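Local structure of glutathione synthetase-like effector 30 (Gpa-GSS30-apo) (Globodera pallida, 5OET) at residues 120-125 against 146-151; 229-234 against 493-498; 458-461 against 465-468. The protein acts as an effector of a plant-parasitic nematode, born from a housekeeping glutathione synthetase, and probably keeps the fold of that ATP-dependent ligase family. All coordinates share one frame; numbering follows the deposited sequence.

Contact 1 of 3, residues 120-125 against 146-151; sequences CDYEFL and KRLDGM
Leu148 and Asp149 both meet one side chain, Tyr122, which reaches over from the first turn of helix 122-127. Just ahead of them on 146-151, Arg147 leads its guanidinium away from this tyrosine and spends it in a salt bridge with Asp325, tying its helix to helix 325-331. Leu148 supplies the apolar half of the contact. Its CD2 branch approaches Tyr122 CE1 obliquely at 3.6 Å, while its CB comes 3.4 Å from Tyr122 OH, so the leucine runs aslant along the outer end of the tyrosine. What carries the ring this far is the first torsion of Tyr122: with CG opposite the backbone N (chi1 -170°), the phenol extends from helix to helix across a distance of 9.2 Å between Tyr122 CA and Leu148 CA. The tyrosine is the first residue of a helix whose N-cap is Asp121, and it packs that helix start against helix 141-150. Asp121 OD1 accepts a weak capping bond from Phe124 N, 3.3 Å long, at the start of the helix. Ile342 of helix 342-345 touches both Tyr122 and Leu148, so the apolar part of the pair has a third member, and Leu148 also touches Phe328 of helix 325-331. Asp149 adds the polar half. Tyr122 OH donates to Asp149 OD1 over 3.1 Å, and Asp149 OD1 also sits 3.3 Å from Tyr122 CE2, in the ring plane at the edge. The carboxylate stands almost perpendicular to that ring, at 89°, and the hydroxyl reaches OD1 from above the carboxylate plane, 48° out of it.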
loop_
_atom_site.group_PDB
_atom_site.type_symbol
_atom_site.label_atom_id
_atom_site.label_comp_id
_atom_site.label_asym_id
_atom_site.label_seq_id
_atom_site.Cartn_x
_atom_site.Cartn_y
_atom_site.Cartn_z
ATOM N N CYS A 120 -24.342 24.388 17.709
ATOM C CA CYS A 120 -24.384 24.979 19.064
ATOM C C CYS A 120 -25.735 25.596 19.465
ATOM O O CYS A 120 -25.841 26.128 20.557
ATOM C CB CYS A 120 -23.299 26.069 19.202
ATOM S SG CYS A 120 -21.592 25.500 18.979
ATOM N N ASP A 121 -26.745 25.548 18.596
ATOM C CA ASP A 121 -28.047 26.209 18.822
ATOM C C ASP A 121 -29.165 25.186 18.605
ATOM O O ASP A 121 -29.832 25.198 17.568
ATOM C CB ASP A 121 -28.196 27.417 17.872
ATOM C CG ASP A 121 -29.397 28.332 18.226
ATOM O OD1 ASP A 121 -30.230 27.974 19.097
ATOM O OD2 ASP A 121 -29.505 29.430 17.617
ATOM N N TYR A 122 -29.347 24.308 19.597
ATOM C CA TYR A 122 -30.331 23.217 19.537
ATOM C C TYR A 122 -31.766 23.691 19.242
ATOM O O TYR A 122 -32.487 23.066 18.451
ATOM C CB TYR A 122 -30.330 22.405 20.840
ATOM C CG TYR A 122 -31.140 21.111 20.797
ATOM C CD1 TYR A 122 -31.104 20.263 19.682
ATOM C CD2 TYR A 122 -31.908 20.711 21.878
ATOM C CE1 TYR A 122 -31.821 19.077 19.641
ATOM C CE2 TYR A 122 -32.626 19.515 21.850
ATOM C CZ TYR A 122 -32.577 18.703 20.725
ATOM O OH TYR A 122 -33.271 17.515 20.652
ATOM N N GLU A 123 -32.185 24.776 19.883
ATOM C CA GLU A 123 -33.499 25.317 19.570
ATOM C C GLU A 123 -33.639 25.743 18.082
ATOM O O GLU A 123 -34.710 25.546 17.510
ATOM C CB GLU A 123 -33.950 26.374 20.597
ATOM C CG GLU A 123 -34.982 25.829 21.597
ATOM C CD GLU A 123 -36.373 25.631 20.955
ATOM O OE1 GLU A 123 -36.806 24.462 20.792
ATOM O OE2 GLU A 123 -37.019 26.650 20.582
ATOM N N PHE A 124 -32.579 26.254 17.449
ATOM C CA PHE A 124 -32.640 26.588 16.029
ATOM C C PHE A 124 -32.868 25.353 15.170
ATOM O O PHE A 124 -33.729 25.359 14.278
ATOM C CB PHE A 124 -31.384 27.322 15.542
ATOM C CG PHE A 124 -31.387 27.574 14.063
ATOM C CD1 PHE A 124 -32.273 28.492 13.506
ATOM C CD2 PHE A 124 -30.551 26.853 13.216
ATOM C CE1 PHE A 124 -32.304 28.714 12.131
ATOM C CE2 PHE A 124 -30.575 27.071 11.841
ATOM C CZ PHE A 124 -31.452 28.008 11.295
ATOM N N LEU A 125 -32.083 24.312 15.440
ATOM C CA LEU A 125 -32.184 23.047 14.712
ATOM C C LEU A 125 -33.578 22.449 14.856
ATOM O O LEU A 125 -34.186 22.089 13.857
ATOM C CB LEU A 125 -31.128 22.045 15.195
ATOM C CG LEU A 125 -29.643 22.362 14.971
ATOM C CD1 LEU A 125 -28.773 21.144 15.251
ATOM C CD2 LEU A 125 -29.400 22.840 13.555
ATOM N N LYS A 146 -35.715 12.936 20.415
ATOM C CA LYS A 146 -36.060 12.189 21.643
ATOM C C LYS A 146 -34.806 11.895 22.486
ATOM O O LYS A 146 -34.809 12.123 23.687
ATOM C CB LYS A 146 -36.838 10.906 21.266
ATOM C CG LYS A 146 -36.890 9.756 22.270
ATOM C CD LYS A 146 -37.590 10.104 23.574
ATOM C CE LYS A 146 -37.385 8.972 24.589
ATOM N NZ LYS A 146 -38.063 9.184 25.905
ATOM N N ARG A 147 -33.739 11.424 21.842
ATOM C CA ARG A 147 -32.477 11.120 22.521
ATOM C C ARG A 147 -31.791 12.365 23.096
ATOM O O ARG A 147 -31.560 12.444 24.301
ATOM C CB ARG A 147 -31.511 10.425 21.568
ATOM C CG ARG A 147 -31.971 9.071 21.070
ATOM C CD ARG A 147 -31.558 7.963 22.014
ATOM N NE ARG A 147 -31.791 6.663 21.391
ATOM C CZ ARG A 147 -31.416 5.491 21.901
ATOM N NH1 ARG A 147 -30.785 5.418 23.074
ATOM N NH2 ARG A 147 -31.669 4.379 21.220
ATOM N N LEU A 148 -31.474 13.331 22.234
ATOM C CA LEU A 148 -30.791 14.579 22.634
ATOM C C LEU A 148 -31.478 15.294 23.816
ATOM O O LEU A 148 -30.817 15.932 24.638
ATOM C CB LEU A 148 -30.676 15.529 21.429
ATOM C CG LEU A 148 -29.446 15.445 20.516
ATOM C CD1 LEU A 148 -29.030 14.024 20.217
ATOM C CD2 LEU A 148 -29.706 16.173 19.214
ATOM N N ASP A 149 -32.808 15.158 23.885
ATOM C CA ASP A 149 -33.636 15.694 24.981
ATOM C C ASP A 149 -33.349 15.029 26.351
ATOM O O ASP A 149 -33.454 15.687 27.385
ATOM C CB ASP A 149 -35.155 15.585 24.652
ATOM C CG ASP A 149 -35.700 16.755 23.782
ATOM O OD1 ASP A 149 -34.936 17.603 23.266
ATOM O OD2 ASP A 149 -36.939 16.817 23.617
ATOM N N GLY A 150 -33.003 13.739 26.361
ATOM C CA GLY A 150 -32.546 13.062 27.590
ATOM C C GLY A 150 -31.288 13.654 28.226
ATOM O O GLY A 150 -31.084 13.526 29.440
ATOM N N MET A 151 -30.458 14.294 27.393
ATOM C CA MET A 151 -29.196 14.933 27.790
ATOM C C MET A 151 -29.349 16.460 27.937
ATOM O O MET A 151 -29.926 16.971 28.918
ATOM C CB MET A 151 -28.133 14.621 26.732
ATOM C CG MET A 151 -27.989 13.137 26.377
ATOM S SD MET A 151 -27.443 12.813 24.675
ATOM C CE MET A 151 -25.811 13.562 24.635
#

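Contact 2 of 3, residues 229-234 against 493-498; sequences AAETLY and FSRTGH
Glu231 and Arg495 join helix 225-240 to strand 490-504 through a two-point salt bridge. The glutamate leaves the helix toward the strand and stays extended beyond CG, which brings OE1 to the guanidinium edge at NH2, with OE2 displaced from the plane near NE. Arg495 NH2 gives the firmer bond, 2.9 Å to Glu231 OE1 with an N-H...O angle of 141°. It meets that oxygen on its syn side but tilted 23° out of the carboxylate plane, and OE1 is similarly tilted from the guanidinium plane. The second bond, from Arg495 NE to Glu231 OE2 at 3.2 Å, is weak. The two planes are turned only 18° from parallel but are stepped, not coplanar, and the side chains as wholes cross at about a right angle. A bend at chi3 swings the end of the arginine back to the helix.

One residue on, Thr232 faces Ser494, and here the backbones approach most closely, with 6.4 Å between Thr232 CA and Ser494 CA. Thr232 OG1 rests 3.3 Å from Ser494 CB, an oxygen-to-methylene contact; the hydroxyl's polar partner is Met228 O. Ser494 OG donates to Arg495 O at 2.9 Å and also bonds Cys480 N of strand 469-484. Cys480, which Thr232 touches too, is disulfide-linked to Cys164. Thr232 OG1 thus bonds within its helix, and Ser494 OG bonds its own segment and the adjoining strand. The polar link between helix and strand falls to the Glu231-Arg495 pair, whose opposite charges probably stabilise each other in this partly buried seam.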
loop_
_atom_site.group_PDB
_atom_site.type_symbol
_atom_site.label_atom_id
_atom_site.label_comp_id
_atom_site.label_asym_id
_atom_site.label_seq_id
_atom_site.Cartn_x
_atom_site.Cartn_y
_atom_site.Cartn_z
ATOM N N ALA A 229 -6.422 14.657 9.277
ATOM C CA ALA A 229 -7.211 13.923 10.259
ATOM C C ALA A 229 -6.365 13.606 11.505
ATOM O O ALA A 229 -6.791 13.857 12.620
ATOM C CB ALA A 229 -7.776 12.647 9.642
ATOM N N ALA A 230 -5.157 13.095 11.286
ATOM C CA ALA A 230 -4.208 12.830 12.355
ATOM C C ALA A 230 -3.931 14.066 13.204
ATOM O O ALA A 230 -4.028 13.997 14.427
ATOM C CB ALA A 230 -2.910 12.277 11.786
ATOM N N GLU A 231 -3.617 15.189 12.560
ATOM C CA GLU A 231 -3.300 16.435 13.277
ATOM C C GLU A 231 -4.456 16.926 14.137
ATOM O O GLU A 231 -4.222 17.550 15.165
ATOM C CB GLU A 231 -2.893 17.559 12.327
ATOM C CG GLU A 231 -1.526 17.395 11.655
ATOM C CD GLU A 231 -1.295 18.377 10.476
ATOM O OE1 GLU A 231 -0.110 18.679 10.185
ATOM O OE2 GLU A 231 -2.287 18.845 9.829
ATOM N N THR A 232 -5.686 16.651 13.715
ATOM C CA THR A 232 -6.882 17.078 14.438
ATOM C C THR A 232 -7.202 16.147 15.622
ATOM O O THR A 232 -7.636 16.609 16.683
ATOM C CB THR A 232 -8.091 17.163 13.475
ATOM O OG1 THR A 232 -7.765 18.027 12.382
ATOM C CG2 THR A 232 -9.317 17.712 14.176
ATOM N N LEU A 233 -7.014 14.837 15.432
ATOM C CA LEU A 233 -7.098 13.862 16.536
ATOM C C LEU A 233 -6.056 14.107 17.635
ATOM O O LEU A 233 -6.383 14.044 18.818
ATOM C CB LEU A 233 -6.960 12.420 16.021
ATOM C CG LEU A 233 -8.184 11.804 15.319
ATOM C CD1 LEU A 233 -7.760 10.563 14.543
ATOM C CD2 LEU A 233 -9.295 11.467 16.315
ATOM N N TYR A 234 -4.810 14.363 17.238
ATOM C CA TYR A 234 -3.754 14.742 18.177
ATOM C C TYR A 234 -4.128 15.982 19.003
ATOM O O TYR A 234 -3.940 15.991 20.216
ATOM C CB TYR A 234 -2.452 15.007 17.429
ATOM C CG TYR A 234 -1.279 15.387 18.320
ATOM C CD1 TYR A 234 -0.707 14.459 19.148
ATOM C CD2 TYR A 234 -0.733 16.667 18.307
ATOM C CE1 TYR A 234 0.397 14.771 19.938
ATOM C CE2 TYR A 234 0.334 16.995 19.126
ATOM C CZ TYR A 234 0.890 16.040 19.936
ATOM O OH TYR A 234 1.949 16.370 20.717
ATOM N N PHE A 493 -8.290 25.132 13.630
ATOM C CA PHE A 493 -8.685 24.831 12.244
ATOM C C PHE A 493 -7.601 23.983 11.573
ATOM O O PHE A 493 -6.445 24.408 11.503
ATOM C CB PHE A 493 -8.854 26.107 11.421
ATOM C CG PHE A 493 -10.012 26.980 11.845
ATOM C CD1 PHE A 493 -11.293 26.750 11.355
ATOM C CD2 PHE A 493 -9.807 28.078 12.682
ATOM C CE1 PHE A 493 -12.349 27.555 11.721
ATOM C CE2 PHE A 493 -10.863 28.897 13.048
ATOM C CZ PHE A 493 -12.136 28.629 12.565
ATOM N N SER A 494 -7.974 22.810 11.062
ATOM C CA SER A 494 -7.043 21.934 10.348
ATOM C C SER A 494 -6.731 22.492 8.978
ATOM O O SER A 494 -7.410 23.399 8.518
ATOM C CB SER A 494 -7.641 20.534 10.177
ATOM O OG SER A 494 -8.663 20.518 9.193
ATOM N N ARG A 495 -5.713 21.934 8.328
ATOM C CA ARG A 495 -5.464 22.195 6.905
ATOM C C ARG A 495 -6.685 21.715 6.114
ATOM O O ARG A 495 -7.464 20.891 6.607
ATOM C CB ARG A 495 -4.203 21.475 6.414
ATOM C CG ARG A 495 -4.314 19.950 6.424
ATOM C CD ARG A 495 -3.143 19.237 5.750
ATOM N NE ARG A 495 -1.972 19.071 6.629
ATOM C CZ ARG A 495 -0.804 19.715 6.513
ATOM N NH1 ARG A 495 -0.583 20.603 5.536
ATOM N NH2 ARG A 495 0.166 19.461 7.391
ATOM N N THR A 496 -6.866 22.247 4.913
ATOM C CA THR A 496 -7.888 21.751 4.004
ATOM C C THR A 496 -7.346 20.596 3.198
ATOM O O THR A 496 -6.131 20.443 3.043
ATOM C CB THR A 496 -8.363 22.814 3.023
ATOM O OG1 THR A 496 -7.227 23.565 2.588
ATOM C CG2 THR A 496 -9.389 23.710 3.694
ATOM N N GLY A 497 -8.274 19.777 2.714
ATOM C CA GLY A 497 -7.983 18.666 1.820
ATOM C C GLY A 497 -8.982 18.629 0.682
ATOM O O GLY A 497 -9.970 19.371 0.697
ATOM N N HIS A 498 -8.743 17.759 -0.294
ATOM C CA HIS A 498 -9.632 17.675 -1.458
ATOM C C HIS A 498 -9.495 16.364 -2.207
ATOM O O HIS A 498 -8.401 15.826 -2.344
ATOM C CB HIS A 498 -9.363 18.847 -2.413
ATOM C CG HIS A 498 -7.990 18.831 -2.990
ATOM N ND1 HIS A 498 -6.899 19.405 -2.367
ATOM C CD2 HIS A 498 -7.519 18.255 -4.120
ATOM C CE1 HIS A 498 -5.818 19.200 -3.104
ATOM N NE2 HIS A 498 -6.168 18.515 -4.179
#

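Contact 3 of 3, residues 458-461 against 465-468; sequences FVRP and PTLN
Thr466 and Phe458 form an antiparallel hydrogen-bonded pair, with 5.1 Å between Thr466 CA and Phe458 CA. The evidence is reciprocal: Phe458 N donates to Thr466 O over 2.9 Å with an N-H...O angle of 166°, and Thr466 N returns a bond of 3.1 Å to Phe458 O at 158°. The strands joined in this way are consecutive in the chain, which makes the unit a hairpin-like turn-back closed by a single bridge.

Thr466 has the most surface buried. Its side chain projects from the same face as that of Phe458, with 4.3 Å between Thr466 CB and Phe458 CB, but the phenylalanine ring then leads away from the threonine. Arg460 approaches Thr466 obliquely instead, bent at chi3 so that its guanidinium end returns toward the second strand. Arg460 NH2 stands 3.3 Å from Thr466 OG1, yet the angle is poor and the pair is a close polar approach, not a hydrogen bond; the hydroxyl lies oblique to the guanidinium plane.

Pro465 meets the Phe458 carbonyl with CA and CB. Pro465 CA is 3.4 Å from Phe458 O, in a CA-H...O contact bent to 121° at the hydrogen, and Pro465 CB is 3.7 Å from Phe458 O, which already accepts the bond from Thr466 N.

Around this turn-back, helix 44-59 covers the side where Val459 touches Ser51, Pro465 touches Leu48 and Ser51, and Leu467 touches Leu47. The Phe458 ring packs on Leu469 and Ala471 of strand 469-484, which begins just after the chain turns its corner at Asn468, and Val459 continues the sheet by backbone bonding to Leu89 of strand 83-90.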
loop_
_atom_site.group_PDB
_atom_site.type_symbol
_atom_site.label_atom_id
_atom_site.label_comp_id
_atom_site.label_asym_id
_atom_site.label_seq_id
_atom_site.Cartn_x
_atom_site.Cartn_y
_atom_site.Cartn_z
ATOM N N PHE A 458 -11.584 4.582 -17.252
ATOM C CA PHE A 458 -11.971 3.989 -15.962
ATOM C C PHE A 458 -11.360 2.595 -15.770
ATOM O O PHE A 458 -11.562 1.717 -16.590
ATOM C CB PHE A 458 -13.496 3.873 -15.921
ATOM C CG PHE A 458 -14.220 5.145 -15.572
ATOM C CD1 PHE A 458 -13.592 6.394 -15.549
ATOM C CD2 PHE A 458 -15.597 5.078 -15.274
ATOM C CE1 PHE A 458 -14.318 7.533 -15.203
ATOM C CE2 PHE A 458 -16.314 6.218 -14.929
ATOM C CZ PHE A 458 -15.672 7.450 -14.896
ATOM N N VAL A 459 -10.637 2.396 -14.679
ATOM C CA VAL A 459 -9.939 1.142 -14.418
ATOM C C VAL A 459 -10.639 0.406 -13.292
ATOM O O VAL A 459 -10.722 0.926 -12.195
ATOM C CB VAL A 459 -8.496 1.425 -13.995
ATOM C CG1 VAL A 459 -7.716 0.128 -13.811
ATOM C CG2 VAL A 459 -7.851 2.325 -15.022
ATOM N N ARG A 460 -11.130 -0.800 -13.565
ATOM C CA ARG A 460 -11.882 -1.576 -12.594
ATOM C C ARG A 460 -11.249 -2.935 -12.396
ATOM O O ARG A 460 -10.665 -3.474 -13.328
ATOM C CB ARG A 460 -13.306 -1.786 -13.058
ATOM C CG ARG A 460 -14.240 -0.675 -12.628
ATOM C CD ARG A 460 -15.604 -0.816 -13.297
ATOM N NE ARG A 460 -15.843 0.200 -14.338
ATOM C CZ ARG A 460 -16.826 0.167 -15.252
ATOM N NH1 ARG A 460 -17.704 -0.844 -15.300
ATOM N NH2 ARG A 460 -16.938 1.170 -16.130
ATOM N N PRO A 461 -11.397 -3.505 -11.179
ATOM C CA PRO A 461 -11.021 -4.880 -10.837
ATOM C C PRO A 461 -11.578 -5.966 -11.767
ATOM O O PRO A 461 -12.770 -5.992 -12.029
ATOM C CB PRO A 461 -11.633 -5.062 -9.456
ATOM C CG PRO A 461 -11.658 -3.694 -8.868
ATOM C CD PRO A 461 -11.855 -2.750 -9.992
ATOM N N PRO A 465 -10.168 -2.077 -19.077
ATOM C CA PRO A 465 -10.488 -0.686 -18.777
ATOM C C PRO A 465 -11.399 -0.090 -19.850
ATOM O O PRO A 465 -11.299 -0.448 -21.025
ATOM C CB PRO A 465 -9.119 -0.005 -18.779
ATOM C CG PRO A 465 -8.329 -0.803 -19.740
ATOM C CD PRO A 465 -8.795 -2.222 -19.594
ATOM N N THR A 466 -12.269 0.807 -19.417
ATOM C CA THR A 466 -13.220 1.490 -20.281
ATOM C C THR A 466 -12.627 2.831 -20.748
ATOM O O THR A 466 -12.476 3.766 -19.941
ATOM C CB THR A 466 -14.529 1.746 -19.510
ATOM O OG1 THR A 466 -14.777 0.641 -18.634
ATOM C CG2 THR A 466 -15.688 1.886 -20.463
ATOM N N LEU A 467 -12.296 2.911 -22.037
ATOM C CA LEU A 467 -11.564 4.043 -22.597
ATOM C C LEU A 467 -12.493 5.097 -23.204
ATOM O O LEU A 467 -13.490 4.782 -23.845
ATOM C CB LEU A 467 -10.593 3.550 -23.676
ATOM C CG LEU A 467 -9.656 2.370 -23.393
ATOM C CD1 LEU A 467 -8.877 2.012 -24.653
ATOM C CD2 LEU A 467 -8.712 2.645 -22.235
ATOM N N ASN A 468 -12.156 6.354 -22.981
ATOM C CA ASN A 468 -12.850 7.502 -23.562
ATOM C C ASN A 468 -14.335 7.603 -23.162
ATOM O O ASN A 468 -15.169 7.905 -23.975
ATOM C CB ASN A 468 -12.667 7.537 -25.085
ATOM C CG ASN A 468 -11.216 7.644 -25.496
ATOM O OD1 ASN A 468 -10.671 6.735 -26.126
ATOM N ND2 ASN A 468 -10.580 8.761 -25.146
#

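Contact 1 is a surface contact, whereas contacts 2 and 3 are partly buried and both reach the large mixed sheet that contains strands 454-459, 469-484 and 490-504. Contact 3 is nested within the chain loop that contact 2 closes, yet their centres lie about 32 Å apart. Contacts 1 and 3 stand on opposite sides of the chain's centre, about 47 Å between centres. The chemistry follows the elements joined: helix to helix in contact 1, by a tyrosine that bonds an aspartate and packs on a leucine; helix to strand in contact 2, by paired charges; strand to strand in contact 3, by backbone bonds.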